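Local coordinates for LasR-specific antiactivator QslA domain-containing protein (Pseudomonas aeruginosa, PDB 4NG2) that probably binds the quorum-sensing regulator LasR and restrains its activity as an antiactivator, at residues 32-37 with 53-58; 45-50 with 91-96; 61-66 with 99-104. One frame throughout, in Å; residues are numbered along the deposited sequence.

Contact 1 of 3, residues 32-37 with 53-58; sequences VEIPPA and PAIDKG
Ile55 on the helix packs against Val32 and Ile34 on the strand. It is the residue most covered here, and its two branches take different partners. Ile55 CG1 lies 3.8 Å from Val32 CG2, and Ile55 CD1 stays beside the same methyl at 4.0 Å. The other branch, Ile55 CG2, stands anti to the backbone N and meets Ile34 CG1 at 3.6 Å. Ile34 turns CG1 beside its own backbone N (chi1 -71°), which brings this carbon nearer the helix than its CB direction would suggest. The side chains of Ile34 and Ile55 cross at about a right angle. A peptide oxygen also borders Ile55: Glu33 O is 3.6 Å from Ile55 CG2. That oxygen has a weak hydrogen bond to Gln52 NE2, while the CB of Glu33 points away from the helix.

Strand 32-34 and helix 53-58 run almost parallel, 10° apart, with axes 8.5 Å from each other at closest approach. Val32 and Ile34 also touch Leu45 on the neighbouring strand, and Ile34 reaches Thr100 of helix 88-107. Val32 and Ile34 make backbone hydrogen bonds to Leu45 and Leu43 of that strand. Between 32-37 and 53-58 the contact is van der Waals packing of branched aliphatic groups, and it depends on fit and exclusion of water. The weak bond from Gln52 adds a polar link one residue before the helical segment.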
loop_
_atom_site.group_PDB
_atom_site.type_symbol
_atom_site.label_atom_id
_atom_site.label_comp_id
_atom_site.label_asym_id
_atom_site.label_seq_id
_atom_site.Cartn_x
_atom_site.Cartn_y
_atom_site.Cartn_z
ATOM N N VAL E 32 3.565 6.999 -15.451
ATOM C CA VAL E 32 4.690 6.174 -15.836
ATOM C C VAL E 32 4.207 4.768 -16.192
ATOM O O VAL E 32 3.194 4.305 -15.661
ATOM C CB VAL E 32 5.757 6.092 -14.702
ATOM C CG1 VAL E 32 6.342 7.482 -14.392
ATOM C CG2 VAL E 32 5.169 5.437 -13.446
ATOM N N GLU E 33 4.926 4.080 -17.081
ATOM C CA GLU E 33 4.495 2.761 -17.541
ATOM C C GLU E 33 5.490 1.641 -17.233
ATOM O O GLU E 33 6.695 1.758 -17.483
ATOM C CB GLU E 33 4.206 2.776 -19.050
ATOM C CG GLU E 33 3.789 4.137 -19.608
ATOM C CD GLU E 33 2.382 4.540 -19.203
ATOM O OE1 GLU E 33 1.513 3.646 -19.061
ATOM O OE2 GLU E 33 2.157 5.756 -19.024
ATOM N N ILE E 34 4.958 0.555 -16.687
ATOM C CA ILE E 34 5.678 -0.695 -16.540
ATOM C C ILE E 34 5.220 -1.636 -17.656
ATOM O O ILE E 34 4.202 -2.329 -17.524
ATOM C CB ILE E 34 5.416 -1.320 -15.167
ATOM C CG1 ILE E 34 6.118 -0.487 -14.083
ATOM C CG2 ILE E 34 5.885 -2.780 -15.139
ATOM C CD1 ILE E 34 5.786 -0.909 -12.693
ATOM N N PRO E 35 5.975 -1.657 -18.770
ATOM C CA PRO E 35 5.599 -2.403 -19.977
ATOM C C PRO E 35 5.146 -3.822 -19.654
ATOM O O PRO E 35 5.503 -4.370 -18.619
ATOM C CB PRO E 35 6.896 -2.432 -20.789
ATOM C CG PRO E 35 7.664 -1.235 -20.317
ATOM C CD PRO E 35 7.330 -1.083 -18.868
ATOM N N PRO E 36 4.330 -4.402 -20.533
ATOM C CA PRO E 36 3.825 -5.781 -20.404
ATOM C C PRO E 36 4.908 -6.878 -20.493
ATOM O O PRO E 36 5.881 -6.726 -21.222
ATOM C CB PRO E 36 2.830 -5.894 -21.563
ATOM C CG PRO E 36 2.397 -4.460 -21.830
ATOM C CD PRO E 36 3.635 -3.645 -21.591
ATOM N N ALA E 37 4.742 -7.964 -19.745
ATOM C CA ALA E 37 5.734 -9.036 -19.738
ATOM C C ALA E 37 5.158 -10.310 -20.316
ATOM O O ALA E 37 5.323 -10.615 -21.499
ATOM C CB ALA E 37 6.228 -9.294 -18.337
ATOM N N PRO E 53 12.591 6.888 -15.896
ATOM C CA PRO E 53 13.906 6.231 -15.821
ATOM C C PRO E 53 14.050 5.365 -14.579
ATOM O O PRO E 53 14.432 4.207 -14.720
ATOM C CB PRO E 53 14.897 7.390 -15.765
ATOM C CG PRO E 53 14.133 8.605 -16.300
ATOM C CD PRO E 53 12.696 8.361 -15.902
ATOM N N ALA E 54 13.749 5.881 -13.389
ATOM C CA ALA E 54 13.775 5.007 -12.218
ATOM C C ALA E 54 12.902 3.792 -12.480
ATOM O O ALA E 54 13.282 2.679 -12.177
ATOM C CB ALA E 54 13.337 5.737 -10.959
ATOM N N ILE E 55 11.735 3.983 -13.078
ATOM C CA ILE E 55 10.876 2.828 -13.351
ATOM C C ILE E 55 11.628 1.810 -14.219
ATOM O O ILE E 55 11.791 0.637 -13.835
ATOM C CB ILE E 55 9.493 3.236 -13.972
ATOM C CG1 ILE E 55 8.637 3.980 -12.938
ATOM C CG2 ILE E 55 8.723 2.012 -14.483
ATOM C CD1 ILE E 55 7.969 3.071 -11.936
ATOM N N ASP E 56 12.127 2.252 -15.366
ATOM C CA ASP E 56 12.879 1.330 -16.227
ATOM C C ASP E 56 14.111 0.694 -15.574
ATOM O O ASP E 56 14.443 -0.447 -15.881
ATOM C CB ASP E 56 13.239 1.976 -17.564
ATOM C CG ASP E 56 12.006 2.297 -18.410
ATOM O OD1 ASP E 56 11.060 1.459 -18.464
ATOM O OD2 ASP E 56 11.993 3.392 -19.023
ATOM N N LYS E 57 14.782 1.397 -14.667
ATOM C CA LYS E 57 15.934 0.789 -14.011
ATOM C C LYS E 57 15.476 -0.381 -13.165
ATOM O O LYS E 57 16.136 -1.411 -13.094
ATOM C CB LYS E 57 16.736 1.792 -13.166
ATOM C CG LYS E 57 18.098 1.233 -12.688
ATOM C CD LYS E 57 18.868 2.218 -11.792
ATOM C CE LYS E 57 19.165 3.548 -12.502
ATOM N NZ LYS E 57 20.134 4.399 -11.739
ATOM N N GLY E 58 14.330 -0.223 -12.527
ATOM C CA GLY E 58 13.754 -1.324 -11.777
ATOM C C GLY E 58 13.240 -2.455 -12.657
ATOM O O GLY E 58 13.281 -3.614 -12.249
#

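Contact 2 of 3, residues 45-50 with 91-96; sequences LLWPVP and KTAFEV
One face of the Trp47 indole is covered by Ala93 CB, which lies 3.4 Å above the ring plane and is displaced toward the rim. The methyl sits near CZ2, CE2 and NE1, with Ala93 CB 3.6 Å from Trp47 CZ2. At the edge, in the plane, Val96 CG2 meets Trp47 CH2 at 3.6 Å. The backbone of Thr92 also borders this edge, its carbonyl carbon C lying 3.4 Å from Trp47 CZ2. Thr92 OG1 is close to the same ring carbon CZ2 of Trp47, at 3.6 Å. The indole is thus fitted against one flank of the helix, and its polar end is tied down as well: Trp47 NE1 donates a hydrogen bond to Met89 O.

Val96 serves two partners with its two methyls. CG1 is anti to the backbone N (chi1 170°) and meets Leu45 CD2 at 3.8 Å, tip to tip. CG2, anti to the carbonyl carbon, goes to the Trp47 ring. The cross-segment contacts are mostly apolar.

A chain of another protein binds over this region. It hydrogen-bonds the backbone of Leu46 and packs on Leu45, Trp47, Val49 and Thr92, which is consistent with a binding surface for a partner such as LasR. Val96 also packs on Trp75 of the second subunit. Within the chain, Leu45 pairs by backbone hydrogen bonds with Val32 of strand 31-34. Ala93 also touches Ala54 and Ile55, so it sits in the corner where the Trp47 ring, helix 88-107 and helix 52-66 come together.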
loop_
_atom_site.group_PDB
_atom_site.type_symbol
_atom_site.label_atom_id
_atom_site.label_comp_id
_atom_site.label_asym_id
_atom_site.label_seq_id
_atom_site.Cartn_x
_atom_site.Cartn_y
_atom_site.Cartn_z
ATOM N N LEU E 45 0.677 3.929 -13.920
ATOM C CA LEU E 45 0.832 4.294 -12.513
ATOM C C LEU E 45 1.117 5.772 -12.399
ATOM O O LEU E 45 1.982 6.277 -13.094
ATOM C CB LEU E 45 2.024 3.528 -11.937
ATOM C CG LEU E 45 1.882 2.353 -10.970
ATOM C CD1 LEU E 45 0.519 1.716 -11.027
ATOM C CD2 LEU E 45 3.018 1.321 -11.177
ATOM N N LEU E 46 0.394 6.468 -11.530
ATOM C CA LEU E 46 0.626 7.896 -11.306
ATOM C C LEU E 46 1.661 8.097 -10.216
ATOM O O LEU E 46 1.523 7.535 -9.136
ATOM C CB LEU E 46 -0.663 8.579 -10.875
ATOM C CG LEU E 46 -0.462 9.849 -10.064
ATOM C CD1 LEU E 46 -0.079 10.974 -10.979
ATOM C CD2 LEU E 46 -1.738 10.189 -9.326
ATOM N N TRP E 47 2.689 8.896 -10.499
ATOM C CA TRP E 47 3.792 9.134 -9.561
ATOM C C TRP E 47 3.892 10.619 -9.260
ATOM O O TRP E 47 3.647 11.442 -10.136
ATOM C CB TRP E 47 5.115 8.644 -10.137
ATOM C CG TRP E 47 6.005 7.996 -9.135
ATOM C CD1 TRP E 47 7.084 8.556 -8.495
ATOM C CD2 TRP E 47 5.910 6.656 -8.656
ATOM N NE1 TRP E 47 7.649 7.647 -7.644
ATOM C CE2 TRP E 47 6.954 6.467 -7.728
ATOM C CE3 TRP E 47 5.038 5.594 -8.917
ATOM C CZ2 TRP E 47 7.142 5.260 -7.052
ATOM C CZ3 TRP E 47 5.230 4.398 -8.252
ATOM C CH2 TRP E 47 6.270 4.237 -7.333
ATOM N N PRO E 48 4.233 10.963 -8.012
ATOM C CA PRO E 48 4.267 12.362 -7.579
ATOM C C PRO E 48 5.303 13.189 -8.322
ATOM O O PRO E 48 5.195 14.416 -8.336
ATOM C CB PRO E 48 4.633 12.266 -6.091
ATOM C CG PRO E 48 4.139 10.902 -5.683
ATOM C CD PRO E 48 4.395 10.029 -6.886
ATOM N N VAL E 49 6.302 12.533 -8.899
ATOM C CA VAL E 49 7.296 13.234 -9.685
ATOM C C VAL E 49 7.575 12.422 -10.927
ATOM O O VAL E 49 7.288 11.225 -10.951
ATOM C CB VAL E 49 8.615 13.435 -8.908
ATOM C CG1 VAL E 49 8.334 13.996 -7.532
ATOM C CG2 VAL E 49 9.377 12.133 -8.806
ATOM N N PRO E 50 8.134 13.068 -11.967
ATOM C CA PRO E 50 8.511 12.292 -13.151
ATOM C C PRO E 50 9.555 11.270 -12.735
ATOM O O PRO E 50 10.514 11.622 -12.047
ATOM C CB PRO E 50 9.112 13.345 -14.096
ATOM C CG PRO E 50 9.525 14.480 -13.212
ATOM C CD PRO E 50 8.547 14.483 -12.065
ATOM N N LYS E 91 13.782 5.670 -5.499
ATOM C CA LYS E 91 13.979 4.357 -4.917
ATOM C C LYS E 91 12.653 3.613 -4.958
ATOM O O LYS E 91 12.604 2.433 -5.301
ATOM C CB LYS E 91 14.508 4.443 -3.481
ATOM C CG LYS E 91 15.934 4.951 -3.346
ATOM C CD LYS E 91 16.299 5.187 -1.864
ATOM C CE LYS E 91 17.651 5.906 -1.714
ATOM N NZ LYS E 91 18.749 5.183 -2.387
ATOM N N THR E 92 11.565 4.292 -4.624
ATOM C CA THR E 92 10.308 3.572 -4.537
ATOM C C THR E 92 9.748 3.306 -5.924
ATOM O O THR E 92 9.008 2.356 -6.109
ATOM C CB THR E 92 9.269 4.257 -3.606
ATOM O OG1 THR E 92 9.022 5.595 -4.037
ATOM C CG2 THR E 92 9.783 4.295 -2.197
ATOM N N ALA E 93 10.106 4.131 -6.903
ATOM C CA ALA E 93 9.696 3.855 -8.273
ATOM C C ALA E 93 10.402 2.603 -8.748
ATOM O O ALA E 93 9.809 1.754 -9.417
ATOM C CB ALA E 93 10.006 5.024 -9.180
ATOM N N PHE E 94 11.673 2.482 -8.377
ATOM C CA PHE E 94 12.462 1.317 -8.732
ATOM C C PHE E 94 11.923 0.077 -8.034
ATOM O O PHE E 94 11.908 -1.000 -8.614
ATOM C CB PHE E 94 13.935 1.555 -8.373
ATOM C CG PHE E 94 14.775 0.315 -8.369
ATOM C CD1 PHE E 94 14.702 -0.586 -7.327
ATOM C CD2 PHE E 94 15.637 0.047 -9.414
ATOM C CE1 PHE E 94 15.473 -1.739 -7.317
ATOM C CE2 PHE E 94 16.414 -1.111 -9.415
ATOM C CZ PHE E 94 16.325 -2.009 -8.352
ATOM N N GLU E 95 11.496 0.205 -6.786
ATOM C CA GLU E 95 11.005 -0.965 -6.060
ATOM C C GLU E 95 9.709 -1.472 -6.668
ATOM O O GLU E 95 9.521 -2.677 -6.840
ATOM C CB GLU E 95 10.740 -0.636 -4.595
ATOM C CG GLU E 95 11.935 -0.134 -3.829
ATOM C CD GLU E 95 11.589 0.245 -2.401
ATOM O OE1 GLU E 95 10.410 0.585 -2.113
ATOM O OE2 GLU E 95 12.504 0.196 -1.559
ATOM N N VAL E 96 8.809 -0.532 -6.959
ATOM C CA VAL E 96 7.524 -0.859 -7.547
ATOM C C VAL E 96 7.741 -1.549 -8.903
ATOM O O VAL E 96 7.163 -2.596 -9.157
ATOM C CB VAL E 96 6.580 0.382 -7.651
ATOM C CG1 VAL E 96 5.347 0.062 -8.481
ATOM C CG2 VAL E 96 6.142 0.827 -6.274
#

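Contact 3 of 3, residues 61-66 with 99-104; sequences QAENWL and LTRLQQ
Helix 61-66 and helix 99-104 run in the same general direction, 43° apart, with axes 9.1 Å from each other at closest approach. Ala62 and Arg101 mark the nearest backbones, their CA atoms 6.3 Å apart. The small Ala62 permits this: its CB rests on Arg101 CB at 3.7 Å. Leu102 CD2 comes to the same methyl, Ala62 CB, at 4.0 Å.

Arg101 is the residue most covered here. Its CG is anti to the backbone N (chi1 -168°), and the chain then bends at chi2. Its aliphatic part lies over Ala62 and beside Glu63 CG. Farther out, Arg101 NE points at Glu63 OE1 and forms a weak but nearly straight hydrogen bond of 3.3 Å, part of a salt bridge. The carboxylate oxygen lies at the edge of the guanidinium, in its plane, yet the two flat groups are turned 74° from each other. The carboxylate is therefore not paired side by side with two N-H groups. Leu66 CD1 lies over one face of the guanidinium, 3.9 Å from Arg101 NH1. Arg101 NH2 also lies close to Arg105 NH1, and the charge of Glu63 probably eases that repulsion.

Leu102 also touches Leu74 of helix 74-83 and packs on Leu99 of the second subunit. Gln103 OE1 accepts a hydrogen bond from Leu74 N of that subunit, so helix 88-107 serves both the chain's own core and the dimer. This is helix-helix packing at a moderate angle in a mainly helical fold: the close approach is at Ala62, Leu66 and Leu102 lie beside it, and the salt bridge runs from partly exposed Glu63 to buried Arg101.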
loop_
_atom_site.group_PDB
_atom_site.type_symbol
_atom_site.label_atom_id
_atom_site.label_comp_id
_atom_site.label_asym_id
_atom_site.label_seq_id
_atom_site.Cartn_x
_atom_site.Cartn_y
_atom_site.Cartn_z
ATOM N N GLN E 61 16.547 -4.082 -14.139
ATOM C CA GLN E 61 17.252 -4.734 -13.053
ATOM C C GLN E 61 16.672 -6.101 -12.764
ATOM O O GLN E 61 17.404 -7.038 -12.503
ATOM C CB GLN E 61 17.194 -3.908 -11.773
ATOM C CG GLN E 61 18.053 -4.509 -10.708
ATOM C CD GLN E 61 19.445 -4.746 -11.235
ATOM O OE1 GLN E 61 20.300 -3.846 -11.211
ATOM N NE2 GLN E 61 19.676 -5.951 -11.757
ATOM N N ALA E 62 15.350 -6.191 -12.780
ATOM C CA ALA E 62 14.639 -7.436 -12.466
ATOM C C ALA E 62 14.714 -8.464 -13.603
ATOM O O ALA E 62 14.849 -9.666 -13.361
ATOM C CB ALA E 62 13.178 -7.134 -12.126
ATOM N N GLU E 63 14.609 -7.990 -14.840
ATOM C CA GLU E 63 14.854 -8.869 -15.988
ATOM C C GLU E 63 16.282 -9.434 -16.007
ATOM O O GLU E 63 16.455 -10.651 -16.107
ATOM C CB GLU E 63 14.490 -8.191 -17.307
ATOM C CG GLU E 63 12.997 -8.020 -17.445
ATOM C CD GLU E 63 12.590 -7.447 -18.768
ATOM O OE1 GLU E 63 11.502 -7.809 -19.253
ATOM O OE2 GLU E 63 13.346 -6.625 -19.318
ATOM N N ASN E 64 17.293 -8.566 -15.883
ATOM C CA ASN E 64 18.675 -9.029 -15.797
ATOM C C ASN E 64 18.812 -10.226 -14.866
ATOM O O ASN E 64 19.520 -11.174 -15.182
ATOM C CB ASN E 64 19.625 -7.923 -15.331
ATOM C CG ASN E 64 19.885 -6.881 -16.403
ATOM O OD1 ASN E 64 19.365 -6.972 -17.516
ATOM N ND2 ASN E 64 20.674 -5.872 -16.064
ATOM N N TRP E 65 18.144 -10.204 -13.720
ATOM C CA TRP E 65 18.304 -11.329 -12.792
ATOM C C TRP E 65 17.540 -12.534 -13.310
ATOM O O TRP E 65 17.958 -13.681 -13.123
ATOM C CB TRP E 65 17.840 -10.976 -11.374
ATOM C CG TRP E 65 18.016 -12.090 -10.360
ATOM C CD1 TRP E 65 19.103 -12.315 -9.551
ATOM C CD2 TRP E 65 17.071 -13.115 -10.045
ATOM N NE1 TRP E 65 18.886 -13.416 -8.759
ATOM C CE2 TRP E 65 17.644 -13.924 -9.048
ATOM C CE3 TRP E 65 15.790 -13.426 -10.511
ATOM C CZ2 TRP E 65 16.978 -15.030 -8.514
ATOM C CZ3 TRP E 65 15.135 -14.521 -9.984
ATOM C CH2 TRP E 65 15.728 -15.312 -9.000
ATOM N N LEU E 66 16.410 -12.293 -13.959
ATOM C CA LEU E 66 15.649 -13.420 -14.488
ATOM C C LEU E 66 16.405 -14.079 -15.658
ATOM O O LEU E 66 16.651 -15.291 -15.648
ATOM C CB LEU E 66 14.229 -12.997 -14.854
ATOM C CG LEU E 66 13.394 -12.684 -13.609
ATOM C CD1 LEU E 66 12.047 -12.141 -13.981
ATOM C CD2 LEU E 66 13.252 -13.920 -12.728
ATOM N N LEU E 99 9.438 -5.139 -8.566
ATOM C CA LEU E 99 8.548 -6.123 -7.961
ATOM C C LEU E 99 7.403 -6.481 -8.906
ATOM O O LEU E 99 7.016 -7.632 -8.996
ATOM C CB LEU E 99 8.060 -5.645 -6.591
ATOM C CG LEU E 99 9.125 -5.890 -5.508
ATOM C CD1 LEU E 99 9.014 -4.941 -4.320
ATOM C CD2 LEU E 99 9.070 -7.328 -5.034
ATOM N N THR E 100 6.896 -5.501 -9.641
ATOM C CA THR E 100 5.881 -5.767 -10.650
ATOM C C THR E 100 6.401 -6.735 -11.708
ATOM O O THR E 100 5.674 -7.630 -12.164
ATOM C CB THR E 100 5.423 -4.490 -11.327
ATOM O OG1 THR E 100 4.725 -3.688 -10.373
ATOM C CG2 THR E 100 4.491 -4.805 -12.473
ATOM N N ARG E 101 7.664 -6.556 -12.082
ATOM C CA ARG E 101 8.328 -7.471 -13.000
ATOM C C ARG E 101 8.470 -8.873 -12.405
ATOM O O ARG E 101 8.349 -9.859 -13.129
ATOM C CB ARG E 101 9.682 -6.923 -13.461
ATOM C CG ARG E 101 10.261 -7.707 -14.628
ATOM C CD ARG E 101 9.176 -8.011 -15.663
ATOM N NE ARG E 101 9.630 -8.901 -16.732
ATOM C CZ ARG E 101 9.437 -10.220 -16.760
ATOM N NH1 ARG E 101 8.795 -10.832 -15.774
ATOM N NH2 ARG E 101 9.892 -10.937 -17.780
ATOM N N LEU E 102 8.715 -8.974 -11.099
ATOM C CA LEU E 102 8.752 -10.297 -10.456
ATOM C C LEU E 102 7.340 -10.868 -10.231
ATOM O O LEU E 102 7.180 -11.998 -9.735
ATOM C CB LEU E 102 9.481 -10.264 -9.113
ATOM C CG LEU E 102 10.914 -9.768 -8.957
ATOM C CD1 LEU E 102 11.416 -10.200 -7.596
ATOM C CD2 LEU E 102 11.812 -10.320 -10.039
ATOM N N GLN E 103 6.321 -10.076 -10.555
ATOM C CA GLN E 103 4.941 -10.523 -10.434
ATOM C C GLN E 103 4.519 -11.062 -11.794
ATOM O O GLN E 103 4.101 -12.218 -11.919
ATOM C CB GLN E 103 4.048 -9.359 -10.029
ATOM C CG GLN E 103 2.579 -9.515 -10.398
ATOM C CD GLN E 103 1.709 -8.522 -9.662
ATOM O OE1 GLN E 103 1.446 -8.684 -8.463
ATOM N NE2 GLN E 103 1.273 -7.474 -10.360
ATOM N N GLN E 104 4.656 -10.209 -12.809
ATOM C CA GLN E 104 4.464 -10.611 -14.189
ATOM C C GLN E 104 4.991 -12.021 -14.450
ATOM O O GLN E 104 4.357 -12.777 -15.176
ATOM C CB GLN E 104 5.134 -9.617 -15.138
ATOM C CG GLN E 104 4.270 -8.423 -15.532
ATOM C CD GLN E 104 5.097 -7.313 -16.170
ATOM O OE1 GLN E 104 6.331 -7.301 -16.068
ATOM N NE2 GLN E 104 4.427 -6.372 -16.830
#

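How the contacts relate
Contact 1 lies nearest the middle of the chain, its centre about 4 Å from the chain's centre. Contacts 2 and 3 lie on opposite sides of that point, their centres about 16 Å apart. All three are buried. Contacts 1 and 3 share helix 52-66, contacts 2 and 3 share helix 88-107, and contacts 1 and 2 meet through the paired strands. Cross-links join them: Pro35 O bonds to Gln104 NE2, and the Phe94 ring packs on Gly58 and Gln61. Contact 1 is aliphatic, contact 2 is aromatic, and contact 3 alone has a salt bridge across it. Contacts 2 and 3 both touch the second subunit, whereas no other protein chain touches contact 1.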